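Local coordinates for protein putative glycoside hydrolase (PDB 4ONZ) that is a putative glycoside hydrolase, probably with a five-bladed beta-propeller fold, whose exact activity is not established, at residues Asn12-Pro17 with Ala283-Leu288; Lys232-Arg237 with Tyr294-Arg299; Leu327-Lys332 with Asp351-Leu356. All blocks are in the same frame, centred on the assembly; numbering follows the deposited sequence.

Contact 1 of 3, residues Asn12-Pro17 with Ala283-Leu288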
loop_
_atom_site.group_PDB
_atom_site.type_symbol
_atom_site.label_atom_id
_atom_site.label_comp_id
_atom_site.label_asym_id
_atom_site.label_seq_id
_atom_site.Cartn_x
_atom_site.Cartn_y
_atom_site.Cartn_z
ATOM N N ASN A 12 -2.580 -21.065 11.882
ATOM C CA ASN A 12 -2.829 -21.765 10.620
ATOM C C ASN A 12 -3.386 -20.817 9.542
ATOM O O ASN A 12 -3.350 -21.136 8.354
ATOM C CB ASN A 12 -3.793 -22.945 10.828
ATOM C CG ASN A 12 -5.189 -22.508 11.274
ATOM O OD1 ASN A 12 -5.358 -21.483 11.940
ATOM N ND2 ASN A 12 -6.197 -23.301 10.919
ATOM N N TRP A 13 -3.890 -19.656 9.974
ATOM C CA TRP A 13 -4.482 -18.653 9.086
ATOM C C TRP A 13 -3.479 -17.641 8.512
ATOM O O TRP A 13 -3.807 -16.894 7.587
ATOM C CB TRP A 13 -5.572 -17.878 9.842
ATOM C CG TRP A 13 -5.068 -17.111 11.043
ATOM C CD1 TRP A 13 -5.032 -17.543 12.339
ATOM C CD2 TRP A 13 -4.529 -15.782 11.050
ATOM N NE1 TRP A 13 -4.503 -16.564 13.151
ATOM C CE2 TRP A 13 -4.191 -15.472 12.384
ATOM C CE3 TRP A 13 -4.307 -14.820 10.057
ATOM C CZ2 TRP A 13 -3.640 -14.243 12.751
ATOM C CZ3 TRP A 13 -3.757 -13.601 10.424
ATOM C CH2 TRP A 13 -3.431 -13.325 11.757
ATOM N N VAL A 14 -2.270 -17.618 9.058
ATOM C CA VAL A 14 -1.257 -16.643 8.665
ATOM C C VAL A 14 -0.751 -16.891 7.246
ATOM O O VAL A 14 -0.493 -18.021 6.868
ATOM C CB VAL A 14 -0.079 -16.655 9.667
ATOM C CG1 VAL A 14 1.004 -15.676 9.255
ATOM C CG2 VAL A 14 -0.576 -16.322 11.067
ATOM N N ILE A 15 -0.638 -15.830 6.457
ATOM C CA ILE A 15 -0.136 -15.960 5.097
ATOM C C ILE A 15 1.384 -15.892 5.166
ATOM O O ILE A 15 1.956 -14.957 5.744
ATOM C CB ILE A 15 -0.697 -14.885 4.154
ATOM C CG1 ILE A 15 -2.227 -14.936 4.147
ATOM C CG2 ILE A 15 -0.155 -15.091 2.745
ATOM C CD1 ILE A 15 -2.890 -13.862 3.327
ATOM N N GLY A 16 2.030 -16.899 4.588
ATOM C CA GLY A 16 3.479 -16.997 4.596
ATOM C C GLY A 16 3.938 -18.446 4.714
ATOM O O GLY A 16 3.127 -19.357 4.602
ATOM N N PRO A 17 5.239 -18.664 4.950
ATOM C CA PRO A 17 6.252 -17.624 5.126
ATOM C C PRO A 17 6.698 -16.993 3.808
ATOM O O PRO A 17 6.667 -17.652 2.761
ATOM C CB PRO A 17 7.418 -18.391 5.764
ATOM C CG PRO A 17 7.304 -19.766 5.212
ATOM C CD PRO A 17 5.840 -20.012 4.922
ATOM N N ALA A 283 5.926 -5.801 9.865
ATOM C CA ALA A 283 4.617 -6.165 9.338
ATOM C C ALA A 283 3.871 -7.209 10.172
ATOM O O ALA A 283 4.440 -8.209 10.589
ATOM C CB ALA A 283 4.776 -6.670 7.916
ATOM N N GLY A 284 2.588 -6.958 10.396
ATOM C CA GLY A 284 1.716 -7.876 11.108
ATOM C C GLY A 284 0.556 -8.290 10.239
ATOM O O GLY A 284 0.466 -7.893 9.076
ATOM N N GLN A 285 -0.323 -9.110 10.798
ATOM C CA GLN A 285 -1.526 -9.557 10.096
ATOM C C GLN A 285 -2.716 -9.552 11.033
ATOM O O GLN A 285 -2.592 -9.865 12.216
ATOM C CB GLN A 285 -1.364 -10.946 9.486
ATOM C CG GLN A 285 -0.394 -10.997 8.336
ATOM C CD GLN A 285 -0.276 -12.374 7.705
ATOM O OE1 GLN A 285 -1.222 -13.172 7.705
ATOM N NE2 GLN A 285 0.886 -12.647 7.135
ATOM N N LEU A 286 -3.865 -9.192 10.478
ATOM C CA LEU A 286 -5.118 -9.131 11.194
ATOM C C LEU A 286 -6.080 -10.058 10.453
ATOM O O LEU A 286 -6.193 -9.978 9.228
ATOM C CB LEU A 286 -5.624 -7.686 11.179
ATOM C CG LEU A 286 -6.816 -7.292 12.043
ATOM C CD1 LEU A 286 -6.515 -7.549 13.516
ATOM C CD2 LEU A 286 -7.186 -5.830 11.825
ATOM N N LEU A 287 -6.725 -10.962 11.188
ATOM C CA LEU A 287 -7.720 -11.867 10.632
ATOM C C LEU A 287 -9.078 -11.344 11.049
ATOM O O LEU A 287 -9.365 -11.227 12.247
ATOM C CB LEU A 287 -7.551 -13.295 11.165
ATOM C CG LEU A 287 -8.545 -14.312 10.574
ATOM C CD1 LEU A 287 -8.266 -14.539 9.093
ATOM C CD2 LEU A 287 -8.518 -15.631 11.323
ATOM N N LEU A 288 -9.918 -11.037 10.068
ATOM C CA LEU A 288 -11.252 -10.540 10.350
ATOM C C LEU A 288 -12.291 -11.507 9.830
ATOM O O LEU A 288 -12.015 -12.304 8.940
ATOM C CB LEU A 288 -11.460 -9.156 9.746
ATOM C CG LEU A 288 -10.363 -8.183 10.185
ATOM C CD1 LEU A 288 -9.319 -8.051 9.082
ATOM C CD2 LEU A 288 -10.919 -6.815 10.513
#

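Contact 2 of 3, residues Lys232-Arg237 with Tyr294-Arg299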
loop_
_atom_site.group_PDB
_atom_site.type_symbol
_atom_site.label_atom_id
_atom_site.label_comp_id
_atom_site.label_asym_id
_atom_site.label_seq_id
_atom_site.Cartn_x
_atom_site.Cartn_y
_atom_site.Cartn_z
ATOM N N LYS A 232 -12.796 2.712 14.839
ATOM C CA LYS A 232 -11.484 2.066 14.801
ATOM C C LYS A 232 -11.648 0.568 14.986
ATOM O O LYS A 232 -12.313 0.121 15.924
ATOM C CB LYS A 232 -10.568 2.601 15.898
ATOM C CG LYS A 232 -10.253 4.073 15.778
ATOM C CD LYS A 232 -9.425 4.557 16.951
ATOM C CE LYS A 232 -9.129 6.034 16.791
ATOM N NZ LYS A 232 -8.255 6.554 17.872
ATOM N N ILE A 233 -11.035 -0.197 14.092
ATOM C CA ILE A 233 -11.056 -1.648 14.153
ATOM C C ILE A 233 -9.931 -2.138 15.061
ATOM O O ILE A 233 -10.151 -3.009 15.893
ATOM C CB ILE A 233 -10.954 -2.249 12.748
ATOM C CG1 ILE A 233 -12.170 -1.773 11.936
ATOM C CG2 ILE A 233 -10.903 -3.765 12.833
ATOM C CD1 ILE A 233 -12.198 -2.260 10.507
ATOM N N ILE A 234 -8.722 -1.619 14.843
ATOM C CA ILE A 234 -7.595 -1.831 15.751
ATOM C C ILE A 234 -6.821 -0.529 15.862
ATOM O O ILE A 234 -7.006 0.397 15.058
ATOM C CB ILE A 234 -6.628 -2.961 15.348
ATOM C CG1 ILE A 234 -6.016 -2.718 13.961
ATOM C CG2 ILE A 234 -7.342 -4.304 15.430
ATOM C CD1 ILE A 234 -4.779 -3.553 13.725
ATOM N N GLN A 235 -5.981 -0.461 16.885
ATOM C CA GLN A 235 -5.138 0.692 17.123
ATOM C C GLN A 235 -3.836 0.218 17.761
ATOM O O GLN A 235 -3.677 -0.973 18.045
ATOM C CB GLN A 235 -5.873 1.752 17.951
ATOM C CG GLN A 235 -6.481 1.254 19.241
ATOM C CD GLN A 235 -7.533 2.214 19.758
ATOM O OE1 GLN A 235 -8.721 1.931 19.682
ATOM N NE2 GLN A 235 -7.103 3.381 20.223
ATOM N N PRO A 236 -2.880 1.132 17.944
ATOM C CA PRO A 236 -1.583 0.743 18.493
ATOM C C PRO A 236 -1.615 0.182 19.905
ATOM O O PRO A 236 -2.494 0.530 20.699
ATOM C CB PRO A 236 -0.781 2.041 18.427
ATOM C CG PRO A 236 -1.382 2.770 17.280
ATOM C CD PRO A 236 -2.840 2.490 17.374
ATOM N N ARG A 237 -0.632 -0.670 20.194
ATOM C CA ARG A 237 -0.520 -1.378 21.450
ATOM C C ARG A 237 0.851 -1.211 22.071
ATOM O O ARG A 237 1.859 -1.539 21.442
ATOM C CB ARG A 237 -0.675 -2.876 21.202
ATOM C CG ARG A 237 -1.954 -3.309 20.540
ATOM C CD ARG A 237 -1.951 -4.815 20.305
ATOM N NE ARG A 237 -1.025 -5.243 19.255
ATOM C CZ ARG A 237 -0.882 -6.506 18.850
ATOM N NH1 ARG A 237 -1.588 -7.476 19.417
ATOM N NH2 ARG A 237 -0.027 -6.812 17.881
ATOM N N TYR A 294 -15.702 -5.998 10.153
ATOM C CA TYR A 294 -15.303 -5.106 11.237
ATOM C C TYR A 294 -14.912 -5.918 12.471
ATOM O O TYR A 294 -14.346 -5.381 13.431
ATOM C CB TYR A 294 -16.454 -4.166 11.604
ATOM C CG TYR A 294 -17.095 -3.508 10.413
ATOM C CD1 TYR A 294 -16.360 -2.676 9.586
ATOM C CD2 TYR A 294 -18.441 -3.719 10.106
ATOM C CE1 TYR A 294 -16.938 -2.064 8.489
ATOM C CE2 TYR A 294 -19.024 -3.120 8.999
ATOM C CZ TYR A 294 -18.267 -2.287 8.197
ATOM O OH TYR A 294 -18.823 -1.675 7.097
ATOM N N LYS A 295 -15.207 -7.215 12.438
ATOM C CA LYS A 295 -14.981 -8.101 13.579
ATOM C C LYS A 295 -13.639 -8.816 13.481
ATOM O O LYS A 295 -13.409 -9.621 12.573
ATOM C CB LYS A 295 -16.132 -9.109 13.671
ATOM C CG LYS A 295 -16.056 -10.124 14.800
ATOM C CD LYS A 295 -17.173 -11.147 14.630
ATOM C CE LYS A 295 -17.099 -12.269 15.651
ATOM N NZ LYS A 295 -17.442 -11.810 17.022
ATOM N N VAL A 296 -12.762 -8.514 14.437
ATOM C CA VAL A 296 -11.432 -9.105 14.504
ATOM C C VAL A 296 -11.523 -10.505 15.105
ATOM O O VAL A 296 -12.155 -10.691 16.143
ATOM C CB VAL A 296 -10.489 -8.242 15.374
ATOM C CG1 VAL A 296 -9.140 -8.928 15.585
ATOM C CG2 VAL A 296 -10.313 -6.868 14.744
ATOM N N LEU A 297 -10.919 -11.481 14.433
ATOM C CA LEU A 297 -10.881 -12.860 14.921
ATOM C C LEU A 297 -9.536 -13.149 15.552
ATOM O O LEU A 297 -9.468 -13.859 16.546
ATOM C CB LEU A 297 -11.117 -13.868 13.791
ATOM C CG LEU A 297 -12.469 -13.825 13.086
ATOM C CD1 LEU A 297 -12.551 -14.953 12.069
ATOM C CD2 LEU A 297 -13.614 -13.902 14.080
ATOM N N ASP A 298 -8.463 -12.613 14.971
ATOM C CA ASP A 298 -7.125 -12.855 15.495
ATOM C C ASP A 298 -6.165 -11.779 14.998
ATOM O O ASP A 298 -6.441 -11.103 14.008
ATOM C CB ASP A 298 -6.643 -14.252 15.078
ATOM C CG ASP A 298 -5.589 -14.835 16.027
ATOM O OD1 ASP A 298 -5.072 -14.121 16.924
ATOM O OD2 ASP A 298 -5.281 -16.035 15.875
ATOM N N ARG A 299 -5.030 -11.653 15.684
ATOM C CA ARG A 299 -4.028 -10.633 15.385
ATOM C C ARG A 299 -2.670 -11.155 15.850
ATOM O O ARG A 299 -2.561 -11.726 16.946
ATOM C CB ARG A 299 -4.411 -9.354 16.138
ATOM C CG ARG A 299 -3.582 -8.109 15.872
ATOM C CD ARG A 299 -4.161 -6.984 16.702
ATOM N NE ARG A 299 -3.417 -5.734 16.635
ATOM C CZ ARG A 299 -3.760 -4.636 17.306
ATOM N NH1 ARG A 299 -4.821 -4.643 18.106
ATOM N NH2 ARG A 299 -3.042 -3.531 17.195
#

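Contact 3 of 3, residues Leu327-Lys332 with Asp351-Leu356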
loop_
_atom_site.group_PDB
_atom_site.type_symbol
_atom_site.label_atom_id
_atom_site.label_comp_id
_atom_site.label_asym_id
_atom_site.label_seq_id
_atom_site.Cartn_x
_atom_site.Cartn_y
_atom_site.Cartn_z
ATOM N N LEU A 327 1.055 -6.862 -3.017
ATOM C CA LEU A 327 0.852 -8.290 -2.897
ATOM C C LEU A 327 0.223 -8.813 -4.177
ATOM O O LEU A 327 -0.886 -8.402 -4.553
ATOM C CB LEU A 327 -0.055 -8.605 -1.708
ATOM C CG LEU A 327 -0.347 -10.083 -1.472
ATOM C CD1 LEU A 327 0.932 -10.857 -1.140
ATOM C CD2 LEU A 327 -1.374 -10.229 -0.355
ATOM N N VAL A 328 0.917 -9.730 -4.849
ATOM C CA VAL A 328 0.394 -10.291 -6.097
ATOM C C VAL A 328 0.494 -11.808 -6.117
ATOM O O VAL A 328 1.420 -12.390 -5.548
ATOM C CB VAL A 328 1.105 -9.719 -7.343
ATOM C CG1 VAL A 328 0.846 -8.225 -7.474
ATOM C CG2 VAL A 328 2.596 -9.980 -7.312
ATOM N N TYR A 329 -0.487 -12.422 -6.761
ATOM C CA TYR A 329 -0.542 -13.851 -6.960
ATOM C C TYR A 329 -0.051 -14.085 -8.383
ATOM O O TYR A 329 -0.606 -13.543 -9.336
ATOM C CB TYR A 329 -1.969 -14.363 -6.801
ATOM C CG TYR A 329 -2.105 -15.848 -7.043
ATOM C CD1 TYR A 329 -1.883 -16.760 -6.018
ATOM C CD2 TYR A 329 -2.450 -16.338 -8.292
ATOM C CE1 TYR A 329 -2.008 -18.119 -6.236
ATOM C CE2 TYR A 329 -2.580 -17.699 -8.518
ATOM C CZ TYR A 329 -2.358 -18.580 -7.483
ATOM O OH TYR A 329 -2.476 -19.933 -7.700
ATOM N N HIS A 330 0.983 -14.904 -8.521
ATOM C CA HIS A 330 1.593 -15.168 -9.815
ATOM C C HIS A 330 2.201 -16.564 -9.837
ATOM O O HIS A 330 3.063 -16.877 -9.019
ATOM C CB HIS A 330 2.668 -14.114 -10.073
ATOM C CG HIS A 330 3.427 -14.315 -11.346
ATOM N ND1 HIS A 330 2.890 -14.042 -12.582
ATOM C CD2 HIS A 330 4.696 -14.735 -11.570
ATOM C CE1 HIS A 330 3.786 -14.301 -13.519
ATOM N NE2 HIS A 330 4.894 -14.718 -12.930
ATOM N N LYS A 331 1.716 -17.390 -10.760
ATOM C CA LYS A 331 2.190 -18.766 -10.937
ATOM C C LYS A 331 2.237 -19.561 -9.633
ATOM O O LYS A 331 3.287 -20.077 -9.226
ATOM C CB LYS A 331 3.545 -18.780 -11.651
ATOM C CG LYS A 331 3.462 -18.274 -13.081
ATOM C CD LYS A 331 4.816 -18.313 -13.770
ATOM C CE LYS A 331 4.715 -17.855 -15.217
ATOM N NZ LYS A 331 6.049 -17.811 -15.877
ATOM N N LYS A 332 1.076 -19.657 -8.991
ATOM C CA LYS A 332 0.900 -20.390 -7.745
ATOM C C LYS A 332 1.759 -19.891 -6.582
ATOM O O LYS A 332 1.985 -20.635 -5.636
ATOM C CB LYS A 332 1.161 -21.892 -7.954
ATOM C CG LYS A 332 0.308 -22.556 -9.017
ATOM C CD LYS A 332 0.577 -24.057 -9.016
ATOM C CE LYS A 332 -0.194 -24.772 -10.108
ATOM N NZ LYS A 332 0.027 -26.247 -10.052
ATOM N N ASP A 351 5.304 -19.618 -1.290
ATOM C CA ASP A 351 4.807 -20.672 -2.177
ATOM C C ASP A 351 3.649 -21.486 -1.584
ATOM O O ASP A 351 3.222 -22.470 -2.180
ATOM C CB ASP A 351 5.964 -21.568 -2.638
ATOM C CG ASP A 351 6.701 -22.205 -1.493
ATOM O OD1 ASP A 351 6.097 -22.389 -0.416
ATOM O OD2 ASP A 351 7.892 -22.528 -1.671
ATOM N N ASP A 352 3.138 -21.068 -0.422
ATOM C CA ASP A 352 1.997 -21.732 0.226
ATOM C C ASP A 352 0.742 -20.884 0.005
ATOM O O ASP A 352 0.500 -19.919 0.736
ATOM C CB ASP A 352 2.264 -21.927 1.725
ATOM C CG ASP A 352 1.119 -22.636 2.445
ATOM O OD1 ASP A 352 0.183 -23.131 1.777
ATOM O OD2 ASP A 352 1.163 -22.698 3.694
ATOM N N VAL A 353 -0.068 -21.270 -0.983
ATOM C CA VAL A 353 -1.255 -20.491 -1.377
ATOM C C VAL A 353 -2.615 -21.186 -1.249
ATOM O O VAL A 353 -3.647 -20.605 -1.617
ATOM C CB VAL A 353 -1.094 -19.996 -2.834
ATOM C CG1 VAL A 353 0.133 -19.104 -2.942
ATOM C CG2 VAL A 353 -0.990 -21.165 -3.812
ATOM N N LYS A 354 -2.628 -22.397 -0.705
ATOM C CA LYS A 354 -3.864 -23.172 -0.575
ATOM C C LYS A 354 -4.962 -22.415 0.164
ATOM O O LYS A 354 -6.127 -22.464 -0.236
ATOM C CB LYS A 354 -3.592 -24.506 0.127
ATOM C CG LYS A 354 -4.823 -25.387 0.249
ATOM C CD LYS A 354 -4.470 -26.799 0.693
ATOM C CE LYS A 354 -5.690 -27.701 0.624
ATOM N NZ LYS A 354 -5.342 -29.118 0.919
ATOM N N LYS A 355 -4.592 -21.697 1.224
ATOM C CA LYS A 355 -5.578 -20.953 2.025
ATOM C C LYS A 355 -6.368 -19.891 1.259
ATOM O O LYS A 355 -7.430 -19.463 1.720
ATOM C CB LYS A 355 -4.934 -20.338 3.273
ATOM C CG LYS A 355 -3.774 -19.386 3.014
ATOM C CD LYS A 355 -3.276 -18.750 4.308
ATOM C CE LYS A 355 -2.755 -19.757 5.330
ATOM N NZ LYS A 355 -1.535 -20.486 4.890
ATOM N N LEU A 356 -5.863 -19.484 0.094
ATOM C CA LEU A 356 -6.543 -18.487 -0.738
ATOM C C LEU A 356 -7.751 -19.028 -1.518
ATOM O O LEU A 356 -8.574 -18.242 -1.989
ATOM C CB LEU A 356 -5.566 -17.865 -1.737
ATOM C CG LEU A 356 -4.279 -17.252 -1.190
ATOM C CD1 LEU A 356 -3.497 -16.629 -2.334
ATOM C CD2 LEU A 356 -4.568 -16.218 -0.110
HETATM O O HOH W 1 3.511 -22.735 -4.797
#

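Contact 1 of 3, residues Asn12-Pro17 with Ala283-Leu288
Gln285 reaches out of strand 281-288 and takes hold of Ile15, while Trp13 from the same N-terminal loop packs against Leu287. This ties the start of the chain to a four-strand blade (245-255, 258-266, 281-288, 296-299) of what is, by family and strand pattern, probably a beta-propeller.

Polar contact rests on a single amide. Gln285 receives the backbone N-H of Ile15 at OE1 (N to OE1 3.0 Å) in a nearly straight bond, 171° at the hydrogen. Its NE2 donates back to Ile15 O over 2.9 Å, with that oxygen in the amide plane. Both acceptors are met on a lone pair. One residue's N-H and C=O are thus answered together, much as by a neighbouring strand, and the pair of bonds fixes the rotation of the buried carboxamide. Beyond CG the Gln285 chain is extended (chi2 -178°), which sends CD out from the strand to the loop.

Apolar contact centres on the indole. One ring face takes a CH-pi contact from Leu287 CB, 3.8 Å from the centroid of the six-membered ring of Trp13. Leu287 CD2 extends this cover to CG of Trp13. Val14 CG2 lies over the opposite face, so the indole lies between Val14 of its own loop and Leu287 of the strand. Val260 of strand 258-266 touches Trp13, Ile15, Gln285 and Leu287.

At the indole's far end, CZ3 of Trp13 meets Gln285 CB at 3.7 Å, and the backbone O of Gln285 lies at the ring edge near its plane, 3.6 Å from Trp13 CH2. On the five-membered ring, NE1 of Trp13 hydrogen-bonds OD2 of Asp298.

Contact 2 of 3, residues Lys232-Arg237 with Tyr294-Arg299
Arg299 NH2 is gripped twice: it donates to the backbone O of Gln235 over 2.8 Å, and it forms a salt bridge with Asp242 OD2. The bond to Gln235 O is fairly straight, 160° at the hydrogen, and the oxygen lies near the guanidinium plane. Arg299 CG is anti to the backbone N (chi1 -174°), and from there the chain runs extended to NE.

Arg237 slides past in the opposite direction and lies flat on this group, guanidinium centres 3.8 Å apart and planes 13° from parallel. Two like charges stacked this way would repel; Asp242, whose OD1 bridges to Arg237 NE, probably offsets much of that. Arg299 NE is hydrogen-bonded to Tyr263 OH, and Arg237 NH2 donates a hydrogen bond to Leu300 O. The other face of Arg299 rests on Ile234, whose CG2 is 3.7 Å from Arg299 NH1.

Farther along, Val296 CG2 packs on Ile233 CG2 at 3.7 Å and on Ile234 CG2, and Ile233 CD1 meets the edge of the Tyr294 ring. Two residues, Leu297 and Asp298, stand opposite the single Leu287, a classic beta bulge in strand 296-299, probably the outer strand of a propeller blade, faced by the loop between strands 221-222 and 245-255.

Contact 3 of 3, residues Leu327-Lys332 with Asp351-Leu356
Tyr329 turns one edge of its ring to Val353, whose CB lies in the ring plane, 4.0 Å from Tyr329 CE1. A chi1 of 178° sets the tyrosine CG anti to the backbone N, and a chi2 of 86° turns the ring across the CB-CG bond. Val353 crosses it at about a right angle; its CG2 sits between the backbone N and the carbonyl carbon, its CG1 beside the N, and both methyls come close to Tyr329 CE1 and to Lys332 O, CG2 at 3.5 Å from that oxygen.

Leu356 joins them. Its CD1 is anti to CA (chi2 -177°), and the leucine slides past the tyrosine in the opposite direction, Leu356 CD1 coming to 4.0 Å from Tyr329 CD1. Leu186 of strand 180-187 touches both residues. The motif is a beta-hairpin, strands 322-330 and 333-340 joined by the tight turn at Lys331 and Lys332, packed against the C-terminal tail that leaves strand 344-350 of the same sheet, probably one propeller blade. The tail closes into a short 3-10 turn, with Leu356 N bonded to Val353 O at 3.0 Å.

At the exposed end of the hairpin no direct hydrogen bond forms. Instead one water donates to Lys332 O (2.7 Å) and to Asp351 O (2.6 Å), while the extended Lys332 side chain leads away.

How the contacts relate
Contacts 1 and 2 meet in one sheet, probably a single blade, their centres 13 Å apart: the neighbouring strands 281-288 and 296-299 probably bond through Leu287 O to Leu297 N (2.7 Å) and Leu287 N to Asp298 O (2.8 Å). On the first of these strands, Leu286 packs on Val296 and Arg299 of contact 2, while Leu287 and Gln285 serve contact 1. The centres of contacts 1 and 3 are also 13 Å apart, and the two touch by packing, Val14 O to Lys355 CE at 3.2 Å, which brings residues near the two chain ends together. Contacts 2 and 3 are separate, their centres 25 Å and their nearest atoms about 11 Å apart.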